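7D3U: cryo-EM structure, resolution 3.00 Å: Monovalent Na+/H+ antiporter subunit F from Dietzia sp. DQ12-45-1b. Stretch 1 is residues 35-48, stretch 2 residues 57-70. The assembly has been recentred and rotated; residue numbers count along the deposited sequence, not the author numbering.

Stretch 1, residues 35-48: ADLLFFAFIALLAL
Stretch 2 (57-70) FVYDLVLVATLVGL

The two stretches form an antiparallel, predominantly apolar helix-to-helix packing, with no hydrogen bond between them and 471 Å² buried in total. Residues 35-48 are helical throughout, with i to i-4 bonds such as Ile43 N to Phe39 O at 3.0 Å; residues 59-65 of the other stretch are helical. The axes run at 171° and approach to 9.6 Å. CA-CA distances set the register: Ala47 to Val58 6.5 Å, Ile43 to Val62 6.4 Å, and Phe39 to Gly69 5.4 Å, the last close where glycine presents no side chain.

Ile43 (chi1 m, chi2 t) is central, covered over 84 Å². Its CG1 lies 3.7 Å from Ala65 CB, its CD1 4.0 Å from Thr66 CG2, and its CG2 4.4 Å from Val62 CG2 (Val62 chi1 t), all van der Waals contacts. Leu46 (m, t) sets CD1 4.3 Å from Leu61 CB (Leu61 m, t). Val58 (t) brings CG1 to 4.0 Å from Ala47 CA and 3.9 Å from Leu46 O.

At the other end, Phe39 (chi1 -61°, chi2 -29°) and Phe40 (-78°, 71°) approach Gly69 O obliquely, with CD2 of Phe39 at 4.1 Å and CE1 of Phe40 at 4.2 Å. An ideal CB on Gly69 would point toward stretch 1, 3.5 Å from Phe39 CB, and would be crowded by Ala65 O of its own stretch at 3.3 Å.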

ATOM      1  N   ALA D  35     -32.595  -8.920 -24.123  1.00 80.66           N
ATOM      2  CA  ALA D  35     -31.164  -9.192 -24.208  1.00 80.66           C
ATOM      3  C   ALA D  35     -30.868 -10.248 -25.262  1.00 80.66           C
ATOM      4  O   ALA D  35     -29.881 -10.140 -25.995  1.00 80.66           O
ATOM      5  CB  ALA D  35     -30.629  -9.638 -22.849  1.00 80.66           C
ATOM      6  N   ASP D  36     -31.708 -11.278 -25.347  1.00 80.97           N
ATOM      7  CA  ASP D  36     -31.523 -12.305 -26.368  1.00 80.97           C
ATOM      8  C   ASP D  36     -31.664 -11.716 -27.768  1.00 80.97           C
ATOM      9  O   ASP D  36     -30.794 -11.912 -28.634  1.00 80.97           O
ATOM     10  CB  ASP D  36     -32.528 -13.436 -26.152  1.00 80.97           C
ATOM     11  CG  ASP D  36     -32.514 -14.451 -27.273  1.00 80.97           C
ATOM     12  OD1 ASP D  36     -31.673 -15.373 -27.231  1.00 80.97           O
ATOM     13  OD2 ASP D  36     -33.346 -14.329 -28.195  1.00 80.97           O
ATOM     14  N   LEU D  37     -32.763 -10.997 -28.012  1.00 78.00           N
ATOM     15  CA  LEU D  37     -32.950 -10.361 -29.311  1.00 78.00           C
ATOM     16  C   LEU D  37     -31.802  -9.417 -29.635  1.00 78.00           C
ATOM     17  O   LEU D  37     -31.381  -9.326 -30.793  1.00 78.00           O
ATOM     18  CB  LEU D  37     -34.286  -9.615 -29.344  1.00 78.00           C
ATOM     19  CG  LEU D  37     -34.814  -9.113 -30.692  1.00 78.00           C
ATOM     20  CD1 LEU D  37     -34.273  -7.738 -31.047  1.00 78.00           C
ATOM     21  CD2 LEU D  37     -34.496 -10.110 -31.790  1.00 78.00           C
ATOM     22  N   LEU D  38     -31.259  -8.733 -28.627  1.00 77.46           N
ATOM     23  CA  LEU D  38     -30.173  -7.796 -28.876  1.00 77.46           C
ATOM     24  C   LEU D  38     -28.864  -8.516 -29.161  1.00 77.46           C
ATOM     25  O   LEU D  38     -28.065  -8.045 -29.971  1.00 77.46           O
ATOM     26  CB  LEU D  38     -30.028  -6.841 -27.695  1.00 77.46           C
ATOM     27  CG  LEU D  38     -31.253  -5.948 -27.528  1.00 77.46           C
ATOM     28  CD1 LEU D  38     -31.165  -5.110 -26.276  1.00 77.46           C
ATOM     29  CD2 LEU D  38     -31.370  -5.058 -28.742  1.00 77.46           C
ATOM     30  N   PHE D  39     -28.620  -9.655 -28.515  1.00 77.36           N
ATOM     31  CA  PHE D  39     -27.439 -10.441 -28.859  1.00 77.36           C
ATOM     32  C   PHE D  39     -27.510 -10.909 -30.305  1.00 77.36           C
ATOM     33  O   PHE D  39     -26.513 -10.860 -31.038  1.00 77.36           O
ATOM     34  CB  PHE D  39     -27.298 -11.640 -27.921  1.00 77.36           C
ATOM     35  CG  PHE D  39     -27.144 -11.269 -26.477  1.00 77.36           C
ATOM     36  CD1 PHE D  39     -26.561 -10.070 -26.111  1.00 77.36           C
ATOM     37  CD2 PHE D  39     -27.583 -12.124 -25.482  1.00 77.36           C
ATOM     38  CE1 PHE D  39     -26.422  -9.730 -24.782  1.00 77.36           C
ATOM     39  CE2 PHE D  39     -27.448 -11.788 -24.152  1.00 77.36           C
ATOM     40  CZ  PHE D  39     -26.866 -10.590 -23.801  1.00 77.36           C
ATOM     41  N   PHE D  40     -28.691 -11.344 -30.742  1.00 79.13           N
ATOM     42  CA  PHE D  40     -28.815 -11.788 -32.128  1.00 79.13           C
ATOM     43  C   PHE D  40     -28.687 -10.614 -33.096  1.00 79.13           C
ATOM     44  O   PHE D  40     -28.068 -10.741 -34.162  1.00 79.13           O
ATOM     45  CB  PHE D  40     -30.134 -12.537 -32.317  1.00 79.13           C
ATOM     46  CG  PHE D  40     -30.103 -13.945 -31.790  1.00 79.13           C
ATOM     47  CD1 PHE D  40     -30.080 -14.189 -30.430  1.00 79.13           C
ATOM     48  CD2 PHE D  40     -30.089 -15.024 -32.651  1.00 79.13           C
ATOM     49  CE1 PHE D  40     -30.046 -15.475 -29.942  1.00 79.13           C
ATOM     50  CE2 PHE D  40     -30.054 -16.312 -32.169  1.00 79.13           C
ATOM     51  CZ  PHE D  40     -30.034 -16.538 -30.812  1.00 79.13           C
ATOM     52  N   ALA D  41     -29.233  -9.453 -32.729  1.00 76.80           N
ATOM     53  CA  ALA D  41     -29.044  -8.261 -33.550  1.00 76.80           C
ATOM     54  C   ALA D  41     -27.582  -7.840 -33.600  1.00 76.80           C
ATOM     55  O   ALA D  41     -27.120  -7.323 -34.620  1.00 76.80           O
ATOM     56  CB  ALA D  41     -29.909  -7.118 -33.024  1.00 76.80           C
ATOM     57  N   PHE D  42     -26.833  -8.064 -32.519  1.00 76.71           N
ATOM     58  CA  PHE D  42     -25.414  -7.736 -32.523  1.00 76.71           C
ATOM     59  C   PHE D  42     -24.623  -8.690 -33.402  1.00 76.71           C
ATOM     60  O   PHE D  42     -23.655  -8.276 -34.044  1.00 76.71           O
ATOM     61  CB  PHE D  42     -24.860  -7.747 -31.100  1.00 76.71           C
ATOM     62  CG  PHE D  42     -24.917  -6.413 -30.419  1.00 76.71           C
ATOM     63  CD1 PHE D  42     -24.118  -5.374 -30.848  1.00 76.71           C
ATOM     64  CD2 PHE D  42     -25.763  -6.200 -29.348  1.00 76.71           C
ATOM     65  CE1 PHE D  42     -24.165  -4.146 -30.224  1.00 76.71           C
ATOM     66  CE2 PHE D  42     -25.816  -4.976 -28.723  1.00 76.71           C
ATOM     67  CZ  PHE D  42     -25.016  -3.947 -29.162  1.00 76.71           C
ATOM     68  N   ILE D  43     -25.014  -9.964 -33.448  1.00 76.75           N
ATOM     69  CA  ILE D  43     -24.391 -10.874 -34.408  1.00 76.75           C
ATOM     70  C   ILE D  43     -24.682 -10.418 -35.834  1.00 76.75           C
ATOM     71  O   ILE D  43     -23.798 -10.429 -36.705  1.00 76.75           O
ATOM     72  CB  ILE D  43     -24.865 -12.318 -34.168  1.00 76.75           C
ATOM     73  CG1 ILE D  43     -24.588 -12.736 -32.728  1.00 76.75           C
ATOM     74  CG2 ILE D  43     -24.175 -13.266 -35.125  1.00 76.75           C
ATOM     75  CD1 ILE D  43     -25.059 -14.129 -32.407  1.00 76.75           C
ATOM     76  N   ALA D  44     -25.927 -10.009 -36.094  1.00 76.91           N
ATOM     77  CA  ALA D  44     -26.267  -9.483 -37.414  1.00 76.91           C
ATOM     78  C   ALA D  44     -25.429  -8.257 -37.752  1.00 76.91           C
ATOM     79  O   ALA D  44     -24.967  -8.102 -38.890  1.00 76.91           O
ATOM     80  CB  ALA D  44     -27.754  -9.144 -37.479  1.00 76.91           C
ATOM     81  N   LEU D  45     -25.227  -7.374 -36.775  1.00 76.15           N
ATOM     82  CA  LEU D  45     -24.421  -6.184 -37.009  1.00 76.15           C
ATOM     83  C   LEU D  45     -22.963  -6.543 -37.248  1.00 76.15           C
ATOM     84  O   LEU D  45     -22.292  -5.905 -38.062  1.00 76.15           O
ATOM     85  CB  LEU D  45     -24.548  -5.218 -35.835  1.00 76.15           C
ATOM     86  CG  LEU D  45     -25.610  -4.138 -36.002  1.00 76.15           C
ATOM     87  CD1 LEU D  45     -25.330  -2.995 -35.061  1.00 76.15           C
ATOM     88  CD2 LEU D  45     -25.650  -3.649 -37.435  1.00 76.15           C
ATOM     89  N   LEU D  46     -22.453  -7.555 -36.544  1.00 76.54           N
ATOM     90  CA  LEU D  46     -21.106  -8.044 -36.818  1.00 76.54           C
ATOM     91  C   LEU D  46     -20.976  -8.470 -38.271  1.00 76.54           C
ATOM     92  O   LEU D  46     -20.034  -8.074 -38.967  1.00 76.54           O
ATOM     93  CB  LEU D  46     -20.767  -9.208 -35.889  1.00 76.54           C
ATOM     94  CG  LEU D  46     -20.241  -8.871 -34.495  1.00 76.54           C
ATOM     95  CD1 LEU D  46     -19.867 -10.140 -33.750  1.00 76.54           C
ATOM     96  CD2 LEU D  46     -19.048  -7.946 -34.597  1.00 76.54           C
ATOM     97  N   ALA D  47     -21.929  -9.271 -38.750  1.00 78.65           N
ATOM     98  CA  ALA D  47     -21.881  -9.731 -40.136  1.00 78.65           C
ATOM     99  C   ALA D  47     -21.937  -8.562 -41.113  1.00 78.65           C
ATOM    100  O   ALA D  47     -21.118  -8.460 -42.036  1.00 78.65           O
ATOM    101  CB  ALA D  47     -23.025 -10.705 -40.402  1.00 78.65           C
ATOM    102  N   LEU D  48     -22.901  -7.662 -40.922  1.00 79.92           N
ATOM    103  CA  LEU D  48     -23.082  -6.564 -41.867  1.00 79.92           C
ATOM    104  C   LEU D  48     -21.896  -5.605 -41.849  1.00 79.92           C
ATOM    105  O   LEU D  48     -21.494  -5.086 -42.897  1.00 79.92           O
ATOM    106  CB  LEU D  48     -24.382  -5.830 -41.561  1.00 79.92           C
ATOM    107  CG  LEU D  48     -25.647  -6.656 -41.785  1.00 79.92           C
ATOM    108  CD1 LEU D  48     -26.883  -5.847 -41.452  1.00 79.92           C
ATOM    109  CD2 LEU D  48     -25.700  -7.152 -43.216  1.00 79.92           C
ATOM    110  N   PHE D  57     -12.172 -12.424 -42.047  1.00 87.01           N
ATOM    111  CA  PHE D  57     -12.260 -13.077 -40.741  1.00 87.01           C
ATOM    112  C   PHE D  57     -13.482 -12.611 -39.964  1.00 87.01           C
ATOM    113  O   PHE D  57     -13.381 -12.168 -38.822  1.00 87.01           O
ATOM    114  CB  PHE D  57     -10.981 -12.822 -39.954  1.00 87.01           C
ATOM    115  CG  PHE D  57      -9.756 -12.760 -40.813  1.00 87.01           C
ATOM    116  CD1 PHE D  57      -9.085 -13.917 -41.167  1.00 87.01           C
ATOM    117  CD2 PHE D  57      -9.285 -11.547 -41.285  1.00 87.01           C
ATOM    118  CE1 PHE D  57      -7.962 -13.865 -41.965  1.00 87.01           C
ATOM    119  CE2 PHE D  57      -8.165 -11.489 -42.082  1.00 87.01           C
ATOM    120  CZ  PHE D  57      -7.501 -12.650 -42.424  1.00 87.01           C
ATOM    121  N   VAL D  58     -14.657 -12.702 -40.577  1.00 83.73           N
ATOM    122  CA  VAL D  58     -15.893 -12.322 -39.905  1.00 83.73           C
ATOM    123  C   VAL D  58     -16.552 -13.519 -39.241  1.00 83.73           C
ATOM    124  O   VAL D  58     -16.887 -13.485 -38.055  1.00 83.73           O
ATOM    125  CB  VAL D  58     -16.852 -11.645 -40.904  1.00 83.73           C
ATOM    126  CG1 VAL D  58     -18.105 -11.185 -40.193  1.00 83.73           C
ATOM    127  CG2 VAL D  58     -16.168 -10.481 -41.578  1.00 83.73           C
ATOM    128  N   TYR D  59     -16.726 -14.603 -39.996  1.00 84.98           N
ATOM    129  CA  TYR D  59     -17.615 -15.670 -39.562  1.00 84.98           C
ATOM    130  C   TYR D  59     -17.039 -16.491 -38.422  1.00 84.98           C
ATOM    131  O   TYR D  59     -17.809 -17.128 -37.694  1.00 84.98           O
ATOM    132  CB  TYR D  59     -17.977 -16.536 -40.761  1.00 84.98           C
ATOM    133  CG  TYR D  59     -18.777 -15.723 -41.734  1.00 84.98           C
ATOM    134  CD1 TYR D  59     -20.036 -15.259 -41.390  1.00 84.98           C
ATOM    135  CD2 TYR D  59     -18.253 -15.354 -42.961  1.00 84.98           C
ATOM    136  CE1 TYR D  59     -20.766 -14.490 -42.252  1.00 84.98           C
ATOM    137  CE2 TYR D  59     -18.980 -14.582 -43.834  1.00 84.98           C
ATOM    138  CZ  TYR D  59     -20.235 -14.153 -43.470  1.00 84.98           C
ATOM    139  OH  TYR D  59     -20.973 -13.379 -44.324  1.00 84.98           O
ATOM    140  N   ASP D  60     -15.717 -16.484 -38.243  1.00 85.37           N
ATOM    141  CA  ASP D  60     -15.145 -16.953 -36.987  1.00 85.37           C
ATOM    142  C   ASP D  60     -15.910 -16.355 -35.816  1.00 85.37           C
ATOM    143  O   ASP D  60     -16.505 -17.074 -35.006  1.00 85.37           O
ATOM    144  CB  ASP D  60     -13.663 -16.581 -36.914  1.00 85.37           C
ATOM    145  CG  ASP D  60     -12.905 -16.964 -38.165  1.00 85.37           C
ATOM    146  OD1 ASP D  60     -13.381 -17.853 -38.898  1.00 85.37           O
ATOM    147  OD2 ASP D  60     -11.834 -16.377 -38.420  1.00 85.37           O
ATOM    148  N   LEU D  61     -15.946 -15.022 -35.753  1.00 80.19           N
ATOM    149  CA  LEU D  61     -16.753 -14.334 -34.752  1.00 80.19           C
ATOM    150  C   LEU D  61     -18.202 -14.800 -34.806  1.00 80.19           C
ATOM    151  O   LEU D  61     -18.816 -15.084 -33.772  1.00 80.19           O
ATOM    152  CB  LEU D  61     -16.670 -12.824 -34.969  1.00 80.19           C
ATOM    153  CG  LEU D  61     -15.266 -12.234 -35.038  1.00 80.19           C
ATOM    154  CD1 LEU D  61     -15.328 -10.796 -35.498  1.00 80.19           C
ATOM    155  CD2 LEU D  61     -14.593 -12.331 -33.687  1.00 80.19           C
ATOM    156  N   VAL D  62     -18.758 -14.907 -36.016  1.00 79.30           N
ATOM    157  CA  VAL D  62     -20.142 -15.344 -36.143  1.00 79.30           C
ATOM    158  C   VAL D  62     -20.289 -16.779 -35.663  1.00 79.30           C
ATOM    159  O   VAL D  62     -21.310 -17.139 -35.063  1.00 79.30           O
ATOM    160  CB  VAL D  62     -20.624 -15.169 -37.593  1.00 79.30           C
ATOM    161  CG1 VAL D  62     -21.908 -15.939 -37.831  1.00 79.30           C
ATOM    162  CG2 VAL D  62     -20.818 -13.697 -37.906  1.00 79.30           C
ATOM    163  N   LEU D  63     -19.274 -17.615 -35.882  1.00 81.00           N
ATOM    164  CA  LEU D  63     -19.326 -18.969 -35.349  1.00 81.00           C
ATOM    165  C   LEU D  63     -19.180 -18.983 -33.835  1.00 81.00           C
ATOM    166  O   LEU D  63     -19.632 -19.932 -33.186  1.00 81.00           O
ATOM    167  CB  LEU D  63     -18.242 -19.831 -35.996  1.00 81.00           C
ATOM    168  CG  LEU D  63     -18.229 -21.313 -35.632  1.00 81.00           C
ATOM    169  CD1 LEU D  63     -19.611 -21.908 -35.819  1.00 81.00           C
ATOM    170  CD2 LEU D  63     -17.208 -22.053 -36.473  1.00 81.00           C
ATOM    171  N   VAL D  64     -18.576 -17.946 -33.261  1.00 80.03           N
ATOM    172  CA  VAL D  64     -18.354 -17.896 -31.820  1.00 80.03           C
ATOM    173  C   VAL D  64     -19.460 -17.126 -31.112  1.00 80.03           C
ATOM    174  O   VAL D  64     -19.913 -17.533 -30.040  1.00 80.03           O
ATOM    175  CB  VAL D  64     -16.968 -17.288 -31.535  1.00 80.03           C
ATOM    176  CG1 VAL D  64     -16.861 -16.870 -30.082  1.00 80.03           C
ATOM    177  CG2 VAL D  64     -15.884 -18.281 -31.893  1.00 80.03           C
ATOM    178  N   ALA D  65     -19.913 -16.015 -31.699  1.00 78.87           N
ATOM    179  CA  ALA D  65     -20.952 -15.212 -31.063  1.00 78.87           C
ATOM    180  C   ALA D  65     -22.225 -16.014 -30.835  1.00 78.87           C
ATOM    181  O   ALA D  65     -22.939 -15.778 -29.855  1.00 78.87           O
ATOM    182  CB  ALA D  65     -21.248 -13.972 -31.903  1.00 78.87           C
ATOM    183  N   THR D  66     -22.525 -16.966 -31.721  1.00 80.37           N
ATOM    184  CA  THR D  66     -23.688 -17.822 -31.512  1.00 80.37           C
ATOM    185  C   THR D  66     -23.486 -18.734 -30.311  1.00 80.37           C
ATOM    186  O   THR D  66     -24.430 -18.992 -29.556  1.00 80.37           O
ATOM    187  CB  THR D  66     -23.968 -18.640 -32.767  1.00 80.37           C
ATOM    188  OG1 THR D  66     -22.833 -19.463 -33.060  1.00 80.37           O
ATOM    189  CG2 THR D  66     -24.218 -17.718 -33.933  1.00 80.37           C
ATOM    190  N   LEU D  67     -22.265 -19.229 -30.116  1.00 82.13           N
ATOM    191  CA  LEU D  67     -21.927 -19.939 -28.889  1.00 82.13           C
ATOM    192  C   LEU D  67     -21.788 -19.005 -27.700  1.00 82.13           C
ATOM    193  O   LEU D  67     -21.524 -19.476 -26.591  1.00 82.13           O
ATOM    194  CB  LEU D  67     -20.630 -20.725 -29.072  1.00 82.13           C
ATOM    195  CG  LEU D  67     -20.577 -21.668 -30.271  1.00 82.13           C
ATOM    196  CD1 LEU D  67     -19.348 -22.551 -30.187  1.00 82.13           C
ATOM    197  CD2 LEU D  67     -21.836 -22.507 -30.335  1.00 82.13           C
ATOM    198  N   VAL D  68     -21.950 -17.702 -27.911  1.00 79.20           N
ATOM    199  CA  VAL D  68     -21.879 -16.718 -26.847  1.00 79.20           C
ATOM    200  C   VAL D  68     -23.239 -16.085 -26.581  1.00 79.20           C
ATOM    201  O   VAL D  68     -23.638 -15.930 -25.426  1.00 79.20           O
ATOM    202  CB  VAL D  68     -20.822 -15.642 -27.176  1.00 79.20           C
ATOM    203  CG1 VAL D  68     -21.073 -14.382 -26.382  1.00 79.20           C
ATOM    204  CG2 VAL D  68     -19.428 -16.176 -26.905  1.00 79.20           C
ATOM    205  N   GLY D  69     -23.973 -15.734 -27.636  1.00 81.07           N
ATOM    206  CA  GLY D  69     -25.334 -15.261 -27.469  1.00 81.07           C
ATOM    207  C   GLY D  69     -26.301 -16.310 -26.964  1.00 81.07           C
ATOM    208  O   GLY D  69     -27.468 -15.986 -26.721  1.00 81.07           O
ATOM    209  N   LEU D  70     -25.847 -17.552 -26.809  1.00 80.75           N
ATOM    210  CA  LEU D  70     -26.643 -18.628 -26.235  1.00 80.75           C
ATOM    211  C   LEU D  70     -26.289 -18.889 -24.777  1.00 80.75           C
ATOM    212  O   LEU D  70     -27.178 -18.925 -23.921  1.00 80.75           O
ATOM    213  CB  LEU D  70     -26.457 -19.911 -27.050  1.00 80.75           C
ATOM    214  CG  LEU D  70     -26.938 -21.192 -26.372  1.00 80.75           C
ATOM    215  CD1 LEU D  70     -28.452 -21.273 -26.406  1.00 80.75           C
ATOM    216  CD2 LEU D  70     -26.321 -22.402 -27.036  1.00 80.75           C
TER